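Glycoside hydrolase family 81 (Clostridium thermocellum, PDB 6FOP) probably hydrolyses beta-1,3-glucans such as laminarin, contributing to their degradation by the cellulosome of this bacterium. Local coordinates at residues 38-43 / 127-132; 108-113 / 243-248. One frame throughout, in Å; residues are numbered along the deposited sequence. Where two conformers were deposited one is given.

Contact 1. Residues 38-43 / 127-132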
loop_
_atom_site.group_PDB
_atom_site.type_symbol
_atom_site.label_atom_id
_atom_site.label_comp_id
_atom_site.label_asym_id
_atom_site.label_seq_id
_atom_site.Cartn_x
_atom_site.Cartn_y
_atom_site.Cartn_z
ATOM N N ASN A 38 -1.333 -8.105 -6.926
ATOM C CA ASN A 38 -1.721 -6.888 -6.230
ATOM C C ASN A 38 -0.704 -5.784 -6.389
ATOM O O ASN A 38 -0.352 -5.092 -5.445
ATOM C CB ASN A 38 -2.032 -7.109 -4.733
ATOM C CG ASN A 38 -3.173 -8.069 -4.531
ATOM O OD1 ASN A 38 -2.980 -9.281 -4.437
ATOM N ND2 ASN A 38 -4.390 -7.520 -4.414
ATOM N N SER A 39 -0.223 -5.614 -7.628
ATOM C CA SER A 39 0.767 -4.595 -7.874
ATOM C C SER A 39 0.545 -3.905 -9.235
ATOM O O SER A 39 -0.423 -4.163 -9.952
ATOM C CB SER A 39 2.145 -5.238 -7.754
ATOM O OG SER A 39 3.199 -4.267 -7.742
ATOM N N TRP A 40 1.444 -3.003 -9.554
ATOM C CA TRP A 40 1.337 -2.220 -10.779
ATOM C C TRP A 40 1.686 -3.028 -12.037
ATOM O O TRP A 40 1.228 -2.721 -13.125
ATOM C CB TRP A 40 2.217 -0.972 -10.671
ATOM C CG TRP A 40 3.658 -1.268 -10.378
ATOM C CD1 TRP A 40 4.231 -1.437 -9.144
ATOM C CD2 TRP A 40 4.723 -1.458 -11.327
ATOM N NE1 TRP A 40 5.552 -1.743 -9.249
ATOM C CE2 TRP A 40 5.896 -1.716 -10.583
ATOM C CE3 TRP A 40 4.810 -1.368 -12.730
ATOM C CZ2 TRP A 40 7.129 -1.955 -11.191
ATOM C CZ3 TRP A 40 6.032 -1.596 -13.326
ATOM C CH2 TRP A 40 7.190 -1.877 -12.561
ATOM N N GLU A 41 2.496 -4.070 -11.893
ATOM C CA GLU A 41 2.902 -4.904 -13.021
ATOM C C GLU A 41 1.972 -6.110 -13.237
ATOM O O GLU A 41 2.139 -6.882 -14.172
ATOM C CB GLU A 41 4.348 -5.384 -12.850
ATOM C CG GLU A 41 4.542 -6.541 -11.868
ATOM C CD GLU A 41 4.382 -6.230 -10.399
ATOM O OE1 GLU A 41 4.470 -5.057 -10.020
ATOM O OE2 GLU A 41 4.281 -7.229 -9.619
ATOM N N SER A 42 0.988 -6.292 -12.347
ATOM C CA SER A 42 0.283 -7.570 -12.243
ATOM C C SER A 42 -0.456 -8.015 -13.471
ATOM O O SER A 42 -0.603 -9.212 -13.676
ATOM C CB SER A 42 -0.647 -7.541 -11.044
ATOM O OG SER A 42 0.088 -7.342 -9.861
ATOM N N SER A 43 -0.953 -7.078 -14.286
ATOM C CA SER A 43 -1.773 -7.488 -15.446
ATOM C C SER A 43 -0.997 -8.300 -16.498
ATOM O O SER A 43 -1.598 -9.056 -17.259
ATOM C CB SER A 43 -2.440 -6.295 -16.121
ATOM O OG SER A 43 -1.512 -5.517 -16.879
ATOM N N LEU A 127 10.885 -2.950 -17.084
ATOM C CA LEU A 127 10.052 -1.787 -16.750
ATOM C C LEU A 127 10.258 -1.505 -15.260
ATOM O O LEU A 127 10.251 -2.444 -14.453
ATOM C CB LEU A 127 8.599 -2.066 -17.036
ATOM C CG LEU A 127 8.301 -2.761 -18.360
ATOM C CD1 LEU A 127 6.799 -2.992 -18.483
ATOM C CD2 LEU A 127 8.872 -2.023 -19.568
ATOM N N MET A 128 10.500 -0.237 -14.920
ATOM C CA MET A 128 10.862 0.096 -13.547
ATOM C C MET A 128 10.111 1.310 -13.034
ATOM O O MET A 128 10.093 2.376 -13.674
ATOM C CB MET A 128 12.363 0.312 -13.450
ATOM C CG MET A 128 12.852 0.803 -12.101
ATOM S SD MET A 128 14.629 0.710 -12.124
ATOM C CE MET A 128 15.044 1.727 -10.746
ATOM N N LYS A 129 9.518 1.132 -11.860
ATOM C CA LYS A 129 8.861 2.207 -11.134
ATOM C C LYS A 129 9.981 3.039 -10.525
ATOM O O LYS A 129 10.866 2.493 -9.857
ATOM C CB LYS A 129 7.966 1.637 -10.060
ATOM C CG LYS A 129 7.337 2.667 -9.137
ATOM C CD LYS A 129 6.180 2.088 -8.325
ATOM C CE LYS A 129 4.984 1.717 -9.158
ATOM N NZ LYS A 129 4.350 2.859 -9.894
ATOM N N GLY A 130 9.957 4.342 -10.740
ATOM C CA GLY A 130 11.026 5.195 -10.287
ATOM C C GLY A 130 12.232 5.270 -11.217
ATOM O O GLY A 130 13.304 5.717 -10.790
ATOM N N SER A 131 12.071 4.903 -12.488
ATOM C CA SER A 131 13.146 5.082 -13.464
ATOM C C SER A 131 12.610 5.871 -14.642
ATOM O O SER A 131 11.553 5.557 -15.154
ATOM C CB SER A 131 13.674 3.760 -13.995
ATOM O OG SER A 131 14.738 3.981 -14.900
ATOM N N PRO A 132 13.425 6.782 -15.188
ATOM C CA PRO A 132 13.056 7.390 -16.486
ATOM C C PRO A 132 13.438 6.507 -17.680
ATOM O O PRO A 132 13.155 6.888 -18.811
ATOM C CB PRO A 132 13.887 8.679 -16.483
ATOM C CG PRO A 132 15.097 8.312 -15.752
ATOM C CD PRO A 132 14.646 7.397 -14.638
#
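Trp40 and Lys129 form a buried cation-pi and CH-pi contact that joins an irregular loop, 38-43, to the end of strand 121-128 and the type II turn that follows it. The lysine comes over one face of the indole, displaced toward the rim. Its CE lies 3.4 Å from the centroid of the Trp40 five-membered ring, and Lys129 CE comes closest to Trp40 CD1, at 3.2 Å. Beyond it, Lys129 NZ stands 4.4 Å from the same centroid, only 18° off the ring normal. The lysine chain bends twice near its end: chi3 (-67°) brings CE over the pyrrole part, and chi4 (-61°) sets where NZ stands, while CB rests against the benzene part near CZ2. The far end of the indole is held differently: Trp40 CH2 meets the backbone oxygen of Leu127 in the ring plane, with CH2 and O 3.6 Å apart. Over the opposite face, Glu41 OE1 sits 3.5 Å above the Trp40 plane, toward the rim, and it accepts a 2.7 Å hydrogen bond from Ser39 OG. Ser39 N also bonds to Ser42 OG within the loop. Lys129 NZ continues past the ring to the carbonyl oxygens of Tyr54 and Ala55, the hydroxyl of Tyr264 and a salt bridge with Glu474. With an ammonium group over one face and a carboxylate oxygen over the other, the indole is probably polarised across its thickness, while the buried lysine charge finds its main compensation beyond the ring.

Contact 2. Residues 108-113 / 243-248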
loop_
_atom_site.group_PDB
_atom_site.type_symbol
_atom_site.label_atom_id
_atom_site.label_comp_id
_atom_site.label_asym_id
_atom_site.label_seq_id
_atom_site.Cartn_x
_atom_site.Cartn_y
_atom_site.Cartn_z
ATOM N N SER A 108 10.883 -7.861 -9.195
ATOM C CA SER A 108 11.594 -7.400 -8.009
ATOM C C SER A 108 10.776 -6.330 -7.275
ATOM O O SER A 108 9.582 -6.151 -7.554
ATOM C CB SER A 108 13.020 -6.963 -8.369
ATOM O OG SER A 108 12.991 -5.928 -9.319
ATOM N N ASP A 109 11.395 -5.600 -6.355
ATOM C CA ASP A 109 10.576 -4.774 -5.462
ATOM C C ASP A 109 9.986 -3.554 -6.139
ATOM O O ASP A 109 8.979 -3.028 -5.677
ATOM C CB ASP A 109 11.386 -4.378 -4.215
ATOM C CG ASP A 109 11.701 -5.579 -3.284
ATOM O OD1 ASP A 109 11.244 -6.703 -3.524
ATOM O OD2 ASP A 109 12.420 -5.361 -2.322
ATOM N N PHE A 110 10.616 -3.085 -7.223
ATOM C CA PHE A 110 10.081 -1.986 -8.025
ATOM C C PHE A 110 10.457 -2.076 -9.505
ATOM O O PHE A 110 10.519 -1.054 -10.204
ATOM C CB PHE A 110 10.388 -0.595 -7.407
ATOM C CG PHE A 110 11.783 -0.369 -6.887
ATOM C CD1 PHE A 110 12.147 -0.797 -5.594
ATOM C CD2 PHE A 110 12.687 0.418 -7.595
ATOM C CE1 PHE A 110 13.393 -0.515 -5.082
ATOM C CE2 PHE A 110 13.947 0.696 -7.074
ATOM C CZ PHE A 110 14.310 0.199 -5.830
ATOM N N ALA A 111 10.566 -3.303 -10.013
ATOM C CA ALA A 111 10.783 -3.518 -11.435
ATOM C C ALA A 111 10.190 -4.853 -11.849
ATOM O O ALA A 111 9.946 -5.742 -11.015
ATOM C CB ALA A 111 12.271 -3.407 -11.800
ATOM N N VAL A 112 10.045 -5.013 -13.159
ATOM C CA VAL A 112 9.600 -6.278 -13.767
ATOM C C VAL A 112 10.368 -6.497 -15.066
ATOM O O VAL A 112 10.564 -5.552 -15.830
ATOM C CB VAL A 112 8.075 -6.297 -14.024
ATOM C CG1 VAL A 112 7.611 -5.119 -14.876
ATOM C CG2 VAL A 112 7.604 -7.611 -14.612
ATOM N N ASP A 113 10.783 -7.734 -15.293
ATOM C CA ASP A 113 11.277 -8.182 -16.589
ATOM C C ASP A 113 10.174 -9.015 -17.220
ATOM O O ASP A 113 9.683 -9.954 -16.586
ATOM C CB ASP A 113 12.495 -9.088 -16.442
ATOM C CG ASP A 113 13.705 -8.413 -15.824
ATOM O OD1 ASP A 113 13.809 -7.169 -15.792
ATOM O OD2 ASP A 113 14.585 -9.172 -15.345
ATOM N N THR A 243 14.160 3.285 5.462
ATOM C CA THR A 243 14.031 2.372 4.314
ATOM C C THR A 243 15.142 2.691 3.313
ATOM O O THR A 243 15.351 3.865 2.991
ATOM C CB THR A 243 12.686 2.535 3.595
ATOM O OG1 THR A 243 11.625 2.453 4.566
ATOM C CG2 THR A 243 12.488 1.438 2.546
ATOM N N THR A 244 15.853 1.652 2.878
ATOM C CA THR A 244 16.870 1.760 1.832
ATOM C C THR A 244 16.305 1.144 0.554
ATOM O O THR A 244 15.691 0.084 0.601
ATOM C CB THR A 244 18.187 1.103 2.306
ATOM O OG1 THR A 244 18.604 1.769 3.505
ATOM C CG2 THR A 244 19.315 1.256 1.299
ATOM N N PHE A 245 16.509 1.850 -0.563
ATOM C CA PHE A 245 16.109 1.418 -1.917
ATOM C C PHE A 245 17.375 1.213 -2.717
ATOM O O PHE A 245 18.200 2.124 -2.763
ATOM C CB PHE A 245 15.269 2.501 -2.574
ATOM C CG PHE A 245 14.009 2.809 -1.801
ATOM C CD1 PHE A 245 14.032 3.679 -0.739
ATOM C CD2 PHE A 245 12.816 2.217 -2.148
ATOM C CE1 PHE A 245 12.874 3.955 -0.012
ATOM C CE2 PHE A 245 11.656 2.473 -1.416
ATOM C CZ PHE A 245 11.704 3.334 -0.347
ATOM N N THR A 246 17.546 0.025 -3.295
ATOM C CA THR A 246 18.778 -0.304 -4.041
ATOM C C THR A 246 18.436 -0.918 -5.383
ATOM O O THR A 246 17.631 -1.838 -5.467
ATOM C CB THR A 246 19.668 -1.260 -3.225
ATOM O OG1 THR A 246 19.895 -0.679 -1.936
ATOM C CG2 THR A 246 21.009 -1.489 -3.912
ATOM N N ALA A 247 19.065 -0.382 -6.438
ATOM C CA ALA A 247 18.995 -0.940 -7.779
ATOM C C ALA A 247 20.353 -1.536 -8.101
ATOM O O ALA A 247 21.379 -0.910 -7.860
ATOM C CB ALA A 247 18.647 0.144 -8.785
ATOM N N GLU A 248 20.349 -2.746 -8.624
ATOM C CA GLU A 248 21.541 -3.381 -9.155
ATOM C C GLU A 248 21.590 -3.031 -10.639
ATOM O O GLU A 248 20.594 -3.192 -11.322
ATOM C CB GLU A 248 21.430 -4.897 -8.992
ATOM C CG GLU A 248 22.547 -5.715 -9.573
ATOM C CD GLU A 248 22.195 -7.197 -9.549
ATOM O OE1 GLU A 248 21.449 -7.692 -10.452
ATOM O OE2 GLU A 248 22.645 -7.856 -8.608
#
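Phe110 reaches from the turn of the beta hairpin formed by strands 103-107 and 111-118 to the middle strand of another sheet, 240-251, where it meets the side chain of Phe245 and the backbone after it. The close part is aromatic. Phe110 CE1 comes at the edge of the Phe245 ring, near its plane, 4.1 Å from Phe245 CD2. The neighbouring CZ of Phe110 lies 4.1 Å from Phe245 CB and 3.9 Å from the carbonyl oxygen of Thr246, so one corner of the ring touches both side chain and main chain. A chi1 of 44° sets the Phe110 ring between its own N and carbonyl carbon and turns it toward strand 240-251. The outer side is looser: the Thr246 CB points away from segment 108-113, and the residue is partly exposed. At its base the turn is closed by a 2.9 Å bond from Ser108 N to Ala111 O. Tyr473 meets both phenylalanine rings, and Phe245 also stacks on Phe296. Around these rings, strand 223-235 binds the turn through Thr228, whereas strand 295-301 flanks 240-251 on its other side.

Contacts 1 and 2 meet near one edge of the eight-stranded antiparallel sheet, where strands 111-118 and 121-128 lie side by side. Probable backbone hydrogen bonds, Leu127 O to Val112 N and Lys129 N to Phe110 O, couple their segments directly, and their centres are about 10 Å apart. From this common base each reaches a different partner: contact 1 an irregular loop, contact 2 the three-stranded sheet. Contact 1 is wholly buried, contact 2 buried but for the partly exposed Thr246. Their chemistry also differs. Residues 38-43 and 127-132 bring charge onto an aromatic face, whereas 108-113 and 243-248 rely on apolar rings and a backbone carbonyl.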